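Local coordinates for protein alpha-fucosidase (Bifidobacterium bifidum, PDB 2EAD) that probably hydrolyses alpha-1,2-linked L-fucose from glycans, this chain being the catalytic domain of a longer calcium-binding 1,2-alpha-L-fucosidase, at residues 54-59 and 182-187; 334-339 and 371-376; 387-392 and 437-442. The protein carries 1 engineered substitution. All coordinates share one frame; numbering follows the deposited sequence.

Contact 1: residues 54-59 and 182-187; sequences FGNGKI and YFASNP. With CA (calcium ion), chain D.
Phe-54, Ala-184 and Asn-56 carry this contact, the three residues that bury the most surface here. The Phe-54 ring lies across the end of strand 176-185. Its CG sits between the backbone N and the carbonyl carbon (chi1 68°), which turns the ring onto the opposing backbone. Tyr-182 C lies over one face, offset toward the rim, while Ala-184 N approaches the ring edge, 3.4 Å from Phe-54 CD1. A broad, flat phenyl suits such a place, where it must cover peptide groups and also touch Tyr-182 CB, 3.7 Å from Phe-54 CZ.

Ala-184 points at the other segment, and its small methyl lets the backbones come close: Ala-184 CB is 3.6 Å from Gly-55 C, and also touches Phe-54 CD1. A water donates to both Gly-55 O and Ala-184 O.

Asn-56 uses both ends of its amide. Asn-56 ND2 donates to Ser-185 O at 3.0 Å, from above that carbonyl's plane. Asn-56 OD1 takes two bonds, from Lys-58 N (2.9 Å) and Ile-59 N (2.7 Å), which hold the amide in a fixed orientation. The backbone O of Asn-56 receives Asn-186 ND2 at 2.9 Å, and that nitrogen also bonds Asn-390.

The OD1 bonds make an Asx turn that shapes the tight connection between strands 52-55 and 59-63. There Gly-57, at a positive phi, presents its O to calcium, joining Glu-77, Ser-386 and Leu-393. The whole is the facing of two antiparallel sheets in a beta-sandwich, as in the N-terminal domain of this family, with a calcium-binding turn at the end of edge strand 52-55.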
ATOM      1  N   PHE A  54      14.957  -7.082  -1.906  1.00 16.29           N
ATOM      2  CA  PHE A  54      15.134  -6.955  -0.458  1.00 15.78           C
ATOM      3  C   PHE A  54      15.378  -5.465  -0.136  1.00 15.70           C
ATOM      4  O   PHE A  54      15.664  -4.684  -1.052  1.00 15.39           O
ATOM      5  CB  PHE A  54      16.296  -7.844   0.035  1.00 16.37           C
ATOM      6  CG  PHE A  54      17.662  -7.387  -0.451  1.00 16.02           C
ATOM      7  CD1 PHE A  54      18.486  -6.591   0.360  1.00 16.06           C
ATOM      8  CD2 PHE A  54      18.113  -7.724  -1.713  1.00 14.95           C
ATOM      9  CE1 PHE A  54      19.733  -6.160  -0.103  1.00 16.70           C
ATOM     10  CE2 PHE A  54      19.378  -7.291  -2.175  1.00 15.78           C
ATOM     11  CZ  PHE A  54      20.170  -6.503  -1.376  1.00 14.87           C
ATOM     12  N   GLY A  55      15.229  -5.054   1.123  1.00 14.92           N
ATOM     13  CA  GLY A  55      15.385  -3.643   1.466  1.00 15.67           C
ATOM     14  C   GLY A  55      15.288  -3.405   2.950  1.00 16.26           C
ATOM     15  O   GLY A  55      14.958  -4.315   3.679  1.00 16.67           O
ATOM     16  N   ASN A  56      15.601  -2.188   3.396  1.00 15.62           N
ATOM     17  CA  ASN A  56      15.475  -1.806   4.806  1.00 15.98           C
ATOM     18  C   ASN A  56      14.490  -0.659   4.992  1.00 15.21           C
ATOM     19  O   ASN A  56      14.534   0.053   5.989  1.00 15.72           O
ATOM     20  CB  ASN A  56      16.864  -1.448   5.419  1.00 15.82           C
ATOM     21  CG  ASN A  56      17.491  -0.202   4.767  1.00 17.46           C
ATOM     22  OD1 ASN A  56      16.893   0.416   3.902  1.00 15.25           O
ATOM     23  ND2 ASN A  56      18.703   0.155   5.189  1.00 19.88           N
ATOM     24  N   GLY A  57      13.597  -0.472   4.026  1.00 15.71           N
ATOM     25  CA  GLY A  57      12.642   0.645   4.043  1.00 15.99           C
ATOM     26  C   GLY A  57      13.192   1.876   3.329  1.00 16.32           C
ATOM     27  O   GLY A  57      12.425   2.745   2.924  1.00 16.63           O
ATOM     28  N   LYS A  58      14.518   1.921   3.149  1.00 16.22           N
ATOM     29  CA  LYS A  58      15.236   3.117   2.642  1.00 17.62           C
ATOM     30  C   LYS A  58      16.043   2.743   1.393  1.00 16.41           C
ATOM     31  O   LYS A  58      15.829   3.304   0.315  1.00 16.54           O
ATOM     32  CB  LYS A  58      16.160   3.722   3.731  1.00 15.47           C
ATOM     33  CG  LYS A  58      15.448   4.194   5.032  1.00 20.49           C
ATOM     34  CD  LYS A  58      16.483   4.607   6.144  1.00 23.04           C
ATOM     35  CE  LYS A  58      17.016   6.052   5.870  1.00 30.17           C
ATOM     36  NZ  LYS A  58      18.520   6.300   5.852  1.00 34.38           N
ATOM     37  N   ILE A  59      16.977   1.791   1.524  1.00 16.51           N
ATOM     38  CA  ILE A  59      17.628   1.252   0.327  1.00 15.27           C
ATOM     39  C   ILE A  59      17.097  -0.110  -0.046  1.00 15.60           C
ATOM     40  O   ILE A  59      16.662  -0.852   0.808  1.00 16.41           O
ATOM     41  CB  ILE A  59      19.200   1.214   0.410  1.00 15.03           C
ATOM     42  CG1 ILE A  59      19.687   0.384   1.620  1.00 14.81           C
ATOM     43  CG2 ILE A  59      19.750   2.652   0.324  1.00 16.11           C
ATOM     44  CD1 ILE A  59      21.201   0.503   1.904  1.00 16.02           C
ATOM     45  N   TYR A 182      22.840 -11.457   0.387  1.00 20.90           N
ATOM     46  CA  TYR A 182      22.509 -10.040   0.353  1.00 19.85           C
ATOM     47  C   TYR A 182      21.395  -9.729   1.329  1.00 20.04           C
ATOM     48  O   TYR A 182      20.394 -10.436   1.383  1.00 19.89           O
ATOM     49  CB  TYR A 182      22.031  -9.649  -1.019  1.00 19.75           C
ATOM     50  CG  TYR A 182      22.923 -10.007  -2.160  1.00 19.55           C
ATOM     51  CD1 TYR A 182      23.979  -9.172  -2.518  1.00 21.05           C
ATOM     52  CD2 TYR A 182      22.697 -11.157  -2.907  1.00 17.88           C
ATOM     53  CE1 TYR A 182      24.780  -9.458  -3.582  1.00 21.45           C
ATOM     54  CE2 TYR A 182      23.491 -11.470  -3.968  1.00 20.37           C
ATOM     55  CZ  TYR A 182      24.544 -10.604  -4.295  1.00 21.84           C
ATOM     56  OH  TYR A 182      25.353 -10.871  -5.350  1.00 19.81           O
ATOM     57  N   PHE A 183      21.576  -8.683   2.111  1.00 19.67           N
ATOM     58  CA  PHE A 183      20.502  -8.144   2.910  1.00 19.75           C
ATOM     59  C   PHE A 183      20.685  -6.658   3.120  1.00 19.38           C
ATOM     60  O   PHE A 183      21.777  -6.104   2.900  1.00 18.80           O
ATOM     61  CB  PHE A 183      20.316  -8.877   4.258  1.00 19.63           C
ATOM     62  CG  PHE A 183      21.533  -8.865   5.145  1.00 19.98           C
ATOM     63  CD1 PHE A 183      21.714  -7.859   6.095  1.00 21.13           C
ATOM     64  CD2 PHE A 183      22.473  -9.891   5.062  1.00 21.10           C
ATOM     65  CE1 PHE A 183      22.840  -7.854   6.924  1.00 19.00           C
ATOM     66  CE2 PHE A 183      23.595  -9.905   5.874  1.00 20.56           C
ATOM     67  CZ  PHE A 183      23.780  -8.891   6.814  1.00 20.84           C
ATOM     68  N   ALA A 184      19.605  -6.010   3.539  1.00 18.96           N
ATOM     69  CA  ALA A 184      19.675  -4.606   3.916  1.00 18.77           C
ATOM     70  C   ALA A 184      19.174  -4.442   5.345  1.00 18.51           C
ATOM     71  O   ALA A 184      17.977  -4.627   5.627  1.00 18.41           O
ATOM     72  CB  ALA A 184      18.876  -3.731   2.932  1.00 18.43           C
ATOM     73  N   SER A 185      20.104  -4.108   6.241  1.00 17.91           N
ATOM     74  CA  SER A 185      19.822  -3.941   7.667  1.00 17.63           C
ATOM     75  C   SER A 185      19.113  -2.637   7.906  1.00 17.51           C
ATOM     76  O   SER A 185      19.580  -1.589   7.477  1.00 17.43           O
ATOM     77  CB  SER A 185      21.121  -3.994   8.521  1.00 17.02           C
ATOM     78  OG  SER A 185      20.869  -3.595   9.871  1.00 15.95           O
ATOM     79  N   ASN A 186      17.989  -2.690   8.602  1.00 17.58           N
ATOM     80  CA  ASN A 186      17.401  -1.465   9.129  1.00 18.28           C
ATOM     81  C   ASN A 186      18.168  -0.934  10.380  1.00 19.62           C
ATOM     82  O   ASN A 186      18.529   0.256  10.428  1.00 19.25           O
ATOM     83  CB  ASN A 186      15.892  -1.645   9.397  1.00 18.68           C
ATOM     84  CG  ASN A 186      15.216  -0.347   9.827  1.00 18.45           C
ATOM     85  OD1 ASN A 186      15.185  -0.015  11.016  1.00 20.34           O
ATOM     86  ND2 ASN A 186      14.687   0.405   8.859  1.00 15.06           N
ATOM     87  N   PRO A 187      18.440  -1.806  11.396  1.00 19.63           N
ATOM     88  CA  PRO A 187      19.128  -1.245  12.580  1.00 20.11           C
ATOM     89  C   PRO A 187      20.481  -0.560  12.312  1.00 20.06           C
ATOM     90  O   PRO A 187      20.804   0.421  12.979  1.00 20.48           O
ATOM     91  CB  PRO A 187      19.306  -2.458  13.502  1.00 20.29           C
ATOM     92  CG  PRO A 187      18.232  -3.407  13.088  1.00 20.43           C
ATOM     93  CD  PRO A 187      18.141  -3.239  11.583  1.00 19.34           C
TER
HETATM   94 CA    CA D 899      10.112   3.780   1.629  1.00 24.28          CA
HETATM   95  O   HOH W   1      15.499  -5.126   6.535  1.00 17.72           O

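Contact 2: residues 334-339 and 371-376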
ATOM      1  N   VAL A 334       3.088 -13.423  12.273  1.00 17.42           N
ATOM      2  CA  VAL A 334       1.972 -14.162  11.663  1.00 16.64           C
ATOM      3  C   VAL A 334       2.455 -15.516  11.180  1.00 17.45           C
ATOM      4  O   VAL A 334       3.539 -15.615  10.594  1.00 17.00           O
ATOM      5  CB  VAL A 334       1.325 -13.345  10.496  1.00 16.98           C
ATOM      6  CG1 VAL A 334       0.272 -14.149   9.752  1.00 14.69           C
ATOM      7  CG2 VAL A 334       0.696 -12.055  11.041  1.00 15.80           C
ATOM      8  N   LYS A 335       1.676 -16.561  11.478  1.00 17.71           N
ATOM      9  CA  LYS A 335       1.897 -17.917  10.912  1.00 18.16           C
ATOM     10  C   LYS A 335       0.608 -18.424  10.311  1.00 18.03           C
ATOM     11  O   LYS A 335      -0.453 -18.324  10.926  1.00 17.70           O
ATOM     12  CB  LYS A 335       2.377 -18.925  11.979  1.00 18.23           C
ATOM     13  CG  LYS A 335       3.715 -18.557  12.619  1.00 19.97           C
ATOM     14  CD  LYS A 335       4.844 -18.723  11.610  1.00 21.14           C
ATOM     15  CE  LYS A 335       6.120 -18.058  12.102  1.00 24.22           C
ATOM     16  NZ  LYS A 335       7.185 -18.161  11.065  1.00 26.03           N
ATOM     17  N   ILE A 336       0.724 -18.971   9.105  1.00 18.29           N
ATOM     18  CA  ILE A 336      -0.396 -19.543   8.382  1.00 18.41           C
ATOM     19  C   ILE A 336      -0.047 -20.952   7.856  1.00 18.79           C
ATOM     20  O   ILE A 336       0.969 -21.156   7.180  1.00 18.20           O
ATOM     21  CB  ILE A 336      -0.888 -18.589   7.254  1.00 18.36           C
ATOM     22  CG1 ILE A 336      -2.182 -19.092   6.615  1.00 17.74           C
ATOM     23  CG2 ILE A 336       0.211 -18.342   6.151  1.00 18.42           C
ATOM     24  CD1 ILE A 336      -2.836 -18.029   5.756  1.00 18.41           C
ATOM     25  N   ASP A 337      -0.912 -21.907   8.181  1.00 19.38           N
ATOM     26  CA  ASP A 337      -0.764 -23.282   7.749  1.00 20.93           C
ATOM     27  C   ASP A 337      -2.042 -23.735   7.086  1.00 20.53           C
ATOM     28  O   ASP A 337      -3.047 -23.954   7.758  1.00 20.65           O
ATOM     29  CB  ASP A 337      -0.499 -24.191   8.941  1.00 22.49           C
ATOM     30  CG  ASP A 337      -0.152 -25.616   8.521  1.00 27.10           C
ATOM     31  OD1 ASP A 337       0.193 -25.875   7.323  1.00 28.85           O
ATOM     32  OD2 ASP A 337      -0.222 -26.477   9.417  1.00 33.36           O
ATOM     33  N   LEU A 338      -2.004 -23.866   5.767  1.00 19.76           N
ATOM     34  CA  LEU A 338      -3.149 -24.373   5.023  1.00 19.01           C
ATOM     35  C   LEU A 338      -2.830 -25.739   4.427  1.00 19.37           C
ATOM     36  O   LEU A 338      -3.573 -26.235   3.557  1.00 19.77           O
ATOM     37  CB  LEU A 338      -3.554 -23.384   3.932  1.00 19.13           C
ATOM     38  CG  LEU A 338      -3.937 -21.960   4.357  1.00 19.54           C
ATOM     39  CD1 LEU A 338      -4.276 -21.124   3.138  1.00 18.35           C
ATOM     40  CD2 LEU A 338      -5.141 -22.018   5.269  1.00 19.00           C
ATOM     41  N   GLY A 339      -1.731 -26.324   4.886  1.00 18.94           N
ATOM     42  CA  GLY A 339      -1.250 -27.616   4.397  1.00 19.29           C
ATOM     43  C   GLY A 339      -0.220 -27.529   3.280  1.00 19.68           C
ATOM     44  O   GLY A 339       0.001 -28.505   2.527  1.00 19.46           O
ATOM     45  N   LEU A 371       1.847 -22.091  -3.106  1.00 15.42           N
ATOM     46  CA  LEU A 371       1.827 -20.845  -3.885  1.00 15.28           C
ATOM     47  C   LEU A 371       0.934 -19.773  -3.216  1.00 15.45           C
ATOM     48  O   LEU A 371       1.351 -18.624  -3.080  1.00 15.03           O
ATOM     49  CB  LEU A 371       1.453 -21.061  -5.351  1.00 14.48           C
ATOM     50  CG  LEU A 371       1.651 -19.804  -6.226  1.00 15.54           C
ATOM     51  CD1 LEU A 371       3.098 -19.366  -6.203  1.00 16.04           C
ATOM     52  CD2 LEU A 371       1.217 -20.050  -7.669  1.00 14.82           C
ATOM     53  N   GLU A 372      -0.256 -20.161  -2.762  1.00 14.72           N
ATOM     54  CA  GLU A 372      -1.197 -19.215  -2.166  1.00 14.80           C
ATOM     55  C   GLU A 372      -0.620 -18.586  -0.917  1.00 14.93           C
ATOM     56  O   GLU A 372      -0.696 -17.382  -0.675  1.00 14.29           O
ATOM     57  CB  GLU A 372      -2.510 -19.912  -1.832  1.00 14.94           C
ATOM     58  CG  GLU A 372      -3.298 -20.220  -3.082  1.00 15.76           C
ATOM     59  CD  GLU A 372      -4.225 -21.380  -2.968  1.00 17.55           C
ATOM     60  OE1 GLU A 372      -4.578 -21.779  -1.823  1.00 15.50           O
ATOM     61  OE2 GLU A 372      -4.634 -21.855  -4.053  1.00 16.75           O
ATOM     62  N   THR A 373      -0.018 -19.445  -0.123  1.00 14.07           N
ATOM     63  CA  THR A 373       0.532 -19.067   1.136  1.00 15.61           C
ATOM     64  C   THR A 373       1.854 -18.244   0.945  1.00 14.94           C
ATOM     65  O   THR A 373       2.080 -17.237   1.648  1.00 14.01           O
ATOM     66  CB  THR A 373       0.571 -20.392   1.882  1.00 16.31           C
ATOM     67  OG1 THR A 373      -0.341 -20.398   3.002  1.00 21.30           O
ATOM     68  CG2 THR A 373       1.921 -20.986   2.046  1.00 12.48           C
ATOM     69  N   LEU A 374       2.658 -18.581  -0.069  1.00 14.39           N
ATOM     70  CA  LEU A 374       3.857 -17.763  -0.365  1.00 15.24           C
ATOM     71  C   LEU A 374       3.504 -16.367  -0.854  1.00 15.08           C
ATOM     72  O   LEU A 374       4.160 -15.378  -0.467  1.00 14.51           O
ATOM     73  CB  LEU A 374       4.797 -18.406  -1.401  1.00 14.22           C
ATOM     74  CG  LEU A 374       5.620 -19.613  -0.913  1.00 15.61           C
ATOM     75  CD1 LEU A 374       6.358 -20.206  -2.105  1.00 15.88           C
ATOM     76  CD2 LEU A 374       6.565 -19.212   0.215  1.00 16.00           C
ATOM     77  N   VAL A 375       2.522 -16.279  -1.743  1.00 14.51           N
ATOM     78  CA  VAL A 375       2.115 -14.946  -2.218  1.00 14.47           C
ATOM     79  C   VAL A 375       1.605 -14.100  -1.046  1.00 14.15           C
ATOM     80  O   VAL A 375       1.889 -12.901  -0.971  1.00 14.29           O
ATOM     81  CB  VAL A 375       1.102 -15.049  -3.390  1.00 15.27           C
ATOM     82  CG1 VAL A 375       0.442 -13.685  -3.700  1.00 13.83           C
ATOM     83  CG2 VAL A 375       1.813 -15.584  -4.642  1.00 14.70           C
ATOM     84  N   TYR A 376       0.841 -14.718  -0.146  1.00 14.17           N
ATOM     85  CA  TYR A 376       0.341 -14.048   1.053  1.00 13.78           C
ATOM     86  C   TYR A 376       1.546 -13.508   1.877  1.00 14.38           C
ATOM     87  O   TYR A 376       1.595 -12.334   2.274  1.00 14.67           O
ATOM     88  CB  TYR A 376      -0.504 -15.014   1.924  1.00 14.53           C
ATOM     89  CG  TYR A 376      -0.794 -14.414   3.274  1.00 13.84           C
ATOM     90  CD1 TYR A 376      -1.878 -13.554   3.443  1.00 12.97           C
ATOM     91  CD2 TYR A 376       0.036 -14.658   4.368  1.00 12.87           C
ATOM     92  CE1 TYR A 376      -2.117 -12.964   4.682  1.00 13.05           C
ATOM     93  CE2 TYR A 376      -0.176 -14.068   5.582  1.00 15.14           C
ATOM     94  CZ  TYR A 376      -1.249 -13.211   5.736  1.00 15.27           C
ATOM     95  OH  TYR A 376      -1.472 -12.608   6.959  1.00 16.53           O
TER
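Thr-373 is the first residue of helix segment 371-376 to meet strand segment 334-339, and its hydroxyl does the touching. Thr-373 OG1 lies 3.8 Å from Ile-336 CG2 and 4.0 Å from Leu-338 CD1, so an oxygen faces two methyls and makes no hydrogen bond across the contact. Both aliphatic side chains run past the threonine in the opposite sense, each reaching along its flank. A short, beta-branched residue suits the spot, because its hydroxyl and the two flanking chains fit past one another.

One turn further on, Tyr-376 carries the rest. With CG anti to the backbone N (chi1 169°), the ring reaches obliquely across to Val-334. Ile-336 CG2 comes obliquely to Tyr-376 CD2, at 4.1 Å. The Val-334 and Tyr-376 side chains cross at about a right angle, with Val-334 CG1 at the ring edge, 3.6 Å from Tyr-376 OH and 4.2 Å from Tyr-376 CE2. The hydroxyl is satisfied by Asp-777 OD1, and the ring can serve as an apolar surface.

Val-334, Ile-336 and Leu-338 all face helix 365-386, which runs in roughly the opposite direction, while Lys-335 and Asp-337 face away. The strand is the edge of a sheet in which it pairs with strand 812-819, and Asp-337 OD1 accepts from Gly-339 N in an Asx turn as the strand ends.

With no hydrogen bond or salt bridge across it, the contact rests on burial of methyls and a ring; shape fit, more than directed bonding, sets how sheet edge and helix lie together.

Contact 3: residues 387-392 and 437-442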
ATOM      1  N   SER A 387       8.709  -0.268   3.512  1.00 13.78           N
ATOM      2  CA  SER A 387       8.035   0.683   4.379  1.00 13.55           C
ATOM      3  C   SER A 387       8.353   0.401   5.846  1.00 14.33           C
ATOM      4  O   SER A 387       7.627  -0.314   6.531  1.00 14.28           O
ATOM      5  CB  SER A 387       6.526   0.637   4.091  1.00 13.61           C
ATOM      6  OG  SER A 387       5.824   1.542   4.891  1.00 13.44           O
ATOM      7  N   ARG A 388       9.465   0.949   6.332  1.00 14.14           N
ATOM      8  CA  ARG A 388       9.791   0.768   7.739  1.00 15.23           C
ATOM      9  C   ARG A 388       9.340   1.955   8.575  1.00 16.23           C
ATOM     10  O   ARG A 388       9.115   3.070   8.049  1.00 16.29           O
ATOM     11  CB  ARG A 388      11.283   0.444   7.927  1.00 14.36           C
ATOM     12  CG  ARG A 388      11.619  -0.983   7.468  1.00 14.53           C
ATOM     13  CD  ARG A 388      10.878  -2.048   8.249  1.00 15.46           C
ATOM     14  NE  ARG A 388      11.147  -2.013   9.684  1.00 15.54           N
ATOM     15  CZ  ARG A 388      12.138  -2.671  10.296  1.00 15.20           C
ATOM     16  NH1 ARG A 388      12.952  -3.470   9.618  1.00 14.14           N
ATOM     17  NH2 ARG A 388      12.283  -2.551  11.619  1.00 16.98           N
ATOM     18  N   GLU A 389       9.195   1.725   9.879  1.00 16.55           N
ATOM     19  CA  GLU A 389       8.738   2.788  10.773  1.00 17.82           C
ATOM     20  C   GLU A 389       9.630   4.041  10.703  1.00 18.09           C
ATOM     21  O   GLU A 389       9.177   5.121  11.070  1.00 18.62           O
ATOM     22  CB  GLU A 389       8.612   2.280  12.219  1.00 18.10           C
ATOM     23  CG  GLU A 389       9.890   1.733  12.846  1.00 20.33           C
ATOM     24  CD  GLU A 389      10.234   0.291  12.448  1.00 22.40           C
ATOM     25  OE1 GLU A 389       9.601  -0.290  11.543  1.00 18.56           O
ATOM     26  OE2 GLU A 389      11.194  -0.278  13.032  1.00 29.49           O
ATOM     27  N   ASN A 390      10.882   3.888  10.255  1.00 17.33           N
ATOM     28  CA  ASN A 390      11.791   5.041  10.039  1.00 18.07           C
ATOM     29  C   ASN A 390      12.070   5.387   8.569  1.00 17.87           C
ATOM     30  O   ASN A 390      13.004   6.165   8.271  1.00 17.82           O
ATOM     31  CB  ASN A 390      13.122   4.912  10.818  1.00 18.38           C
ATOM     32  CG  ASN A 390      14.049   3.815  10.266  1.00 19.75           C
ATOM     33  OD1 ASN A 390      13.653   2.984   9.458  1.00 21.37           O
ATOM     34  ND2 ASN A 390      15.291   3.823  10.712  1.00 22.42           N
ATOM     35  N   SER A 391      11.280   4.832   7.650  1.00 16.84           N
ATOM     36  CA  SER A 391      11.390   5.204   6.235  1.00 16.76           C
ATOM     37  C   SER A 391      11.009   6.681   6.098  1.00 15.13           C
ATOM     38  O   SER A 391      10.147   7.163   6.816  1.00 16.10           O
ATOM     39  CB  SER A 391      10.450   4.371   5.346  1.00 16.25           C
ATOM     40  OG  SER A 391      10.890   3.029   5.244  1.00 16.53           O
ATOM     41  N   GLN A 392      11.670   7.401   5.198  1.00 15.00           N
ATOM     42  CA  GLN A 392      11.289   8.794   4.964  1.00 14.35           C
ATOM     43  C   GLN A 392      10.034   8.913   4.090  1.00 14.56           C
ATOM     44  O   GLN A 392       9.306   9.929   4.166  1.00 15.18           O
ATOM     45  CB  GLN A 392      12.434   9.576   4.310  1.00 14.91           C
ATOM     46  CG  GLN A 392      13.712   9.605   5.150  1.00 14.05           C
ATOM     47  CD  GLN A 392      14.712  10.600   4.598  1.00 14.91           C
ATOM     48  OE1 GLN A 392      15.688  10.231   3.920  1.00 15.25           O
ATOM     49  NE2 GLN A 392      14.449  11.866   4.844  1.00 15.46           N
ATOM     50  N   MET A 437       1.642  -5.529  11.213  1.00 14.34           N
ATOM     51  CA  MET A 437       2.800  -4.747  10.819  1.00 13.98           C
ATOM     52  C   MET A 437       2.481  -3.277  11.066  1.00 13.93           C
ATOM     53  O   MET A 437       2.925  -2.411  10.337  1.00 13.51           O
ATOM     54  CB  MET A 437       3.126  -4.968   9.338  1.00 13.44           C
ATOM     55  CG  MET A 437       3.415  -6.439   8.984  1.00 13.49           C
ATOM     56  SD  MET A 437       3.811  -6.655   7.244  1.00 14.55           S
ATOM     57  CE  MET A 437       2.291  -6.142   6.449  1.00 13.50           C
ATOM     58  N   GLY A 438       1.704  -3.016  12.107  1.00 13.93           N
ATOM     59  CA  GLY A 438       1.136  -1.701  12.392  1.00 13.50           C
ATOM     60  C   GLY A 438       2.124  -0.535  12.353  1.00 14.38           C
ATOM     61  O   GLY A 438       1.814   0.508  11.770  1.00 12.74           O
ATOM     62  N   GLU A 439       3.300  -0.695  12.968  1.00 13.16           N
ATOM     63  CA  GLU A 439       4.305   0.372  12.962  1.00 13.07           C
ATOM     64  C   GLU A 439       4.844   0.690  11.554  1.00 13.24           C
ATOM     65  O   GLU A 439       5.398   1.774  11.311  1.00 14.52           O
ATOM     66  CB  GLU A 439       5.452   0.053  13.938  1.00 12.92           C
ATOM     67  CG  GLU A 439       6.471  -0.971  13.430  1.00 12.33           C
ATOM     68  CD  GLU A 439       6.107  -2.405  13.744  1.00 16.23           C
ATOM     69  OE1 GLU A 439       4.897  -2.767  13.822  1.00 18.09           O
ATOM     70  OE2 GLU A 439       7.059  -3.192  13.882  1.00 18.55           O
ATOM     71  N   LEU A 440       4.675  -0.244  10.616  1.00 12.50           N
ATOM     72  CA  LEU A 440       5.091  -0.008   9.227  1.00 12.62           C
ATOM     73  C   LEU A 440       4.201   0.995   8.493  1.00 12.20           C
ATOM     74  O   LEU A 440       4.546   1.426   7.390  1.00 12.00           O
ATOM     75  CB  LEU A 440       5.201  -1.328   8.458  1.00 12.03           C
ATOM     76  CG  LEU A 440       6.501  -2.143   8.608  1.00 16.38           C
ATOM     77  CD1 LEU A 440       7.193  -2.129   9.962  1.00 19.01           C
ATOM     78  CD2 LEU A 440       6.481  -3.573   8.070  1.00 14.84           C
ATOM     79  N   ALA A 441       3.051   1.313   9.096  1.00 12.49           N
ATOM     80  CA  ALA A 441       2.163   2.366   8.598  1.00 12.07           C
ATOM     81  C   ALA A 441       2.678   3.781   8.927  1.00 12.23           C
ATOM     82  O   ALA A 441       2.197   4.733   8.369  1.00 11.16           O
ATOM     83  CB  ALA A 441       0.714   2.175   9.125  1.00 11.99           C
ATOM     84  N   GLU A 442       3.665   3.897   9.817  1.00 12.63           N
ATOM     85  CA  GLU A 442       4.179   5.204  10.213  1.00 12.73           C
ATOM     86  C   GLU A 442       4.581   6.135   9.040  1.00 12.36           C
ATOM     87  O   GLU A 442       4.199   7.307   9.039  1.00 12.78           O
ATOM     88  CB  GLU A 442       5.315   5.060  11.240  1.00 13.46           C
ATOM     89  CG  GLU A 442       6.006   6.407  11.597  1.00 13.61           C
ATOM     90  CD  GLU A 442       5.080   7.438  12.220  1.00 15.49           C
ATOM     91  OE1 GLU A 442       3.989   7.073  12.738  1.00 14.06           O
ATOM     92  OE2 GLU A 442       5.456   8.638  12.213  1.00 16.00           O
TER
HETATM   93  O   HOH W   2       9.800  -3.047  14.002  1.00 28.30           O
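Ser-387 and Leu-440 make the direct hydrogen bond of this contact: Ser-387 OG, anti to its backbone N (chi1 -179°), donates to Leu-440 O at 2.8 Å, in the carbonyl plane. The same hydroxyl also bonds Tyr-429, so a small polar group ties two neighbours.

Packing centres on Leu-440. Leu-440 CG sits tightly on Ser-387 O, 3.0 Å away, and Leu-440 CD1 reaches Glu-389 OE1 at 3.4 Å and the stem of Arg-388. Glu-389 CB rests on Glu-439 O, also at 3.4 Å, and Glu-442 CG lies 3.5 Å from Glu-389 O.

The salt bridge lies within the loop. Arg-388, bent at chi2 and chi3, grips Glu-389 side-on: NE meets OE1 (3.0 Å) and NH2 meets OE2 (2.9 Å), both on the syn side. Asp-326 pairs with Arg-388 NH1. The Glu-389 and Glu-439 side chains run side by side, carboxylate planes 54° apart and Glu-389 OE1 4.5 Å from Glu-439 OE2, a likely repulsion eased by Arg-388 and, for Glu-439, by Arg-333. Cutting Glu-389 back to a methyl, with an alanine here, is likely to leave Arg-388 NE and NH2 without their carboxylate and Leu-440 CD1 without its neighbour.

Arg-388 to Ser-391 form a type I beta turn, Ser-391 OG accepting from Arg-388 N. This turn follows helix 365-386 and packs on the 3-10 segment before helix 442-463, beside the calcium site that Ser-386 and Leu-393 help complete.

How the contacts relate
Contacts 1, 2 and 3 come in series along the chain. Contact 1 belongs to the N-terminal beta-sandwich region, contacts 2 and 3 to the family 95 catalytic region. Helix 365-386 links the latter two: contact 2 uses its earlier part, contact 3 the loop that follows it, with centres 23 Å apart. Contacts 1 and 3, with centres 13 Å apart, touch directly: Gly-57 O lies 2.8 Å from Ser-391 OG, and Asn-186 ND2 equally far from Asn-390 OD1, both probable hydrogen bonds. Contact 2 stands 24 Å from contact 1, between centres. Bound by residues of both regions, the calcium ion is well placed to help hold the two together.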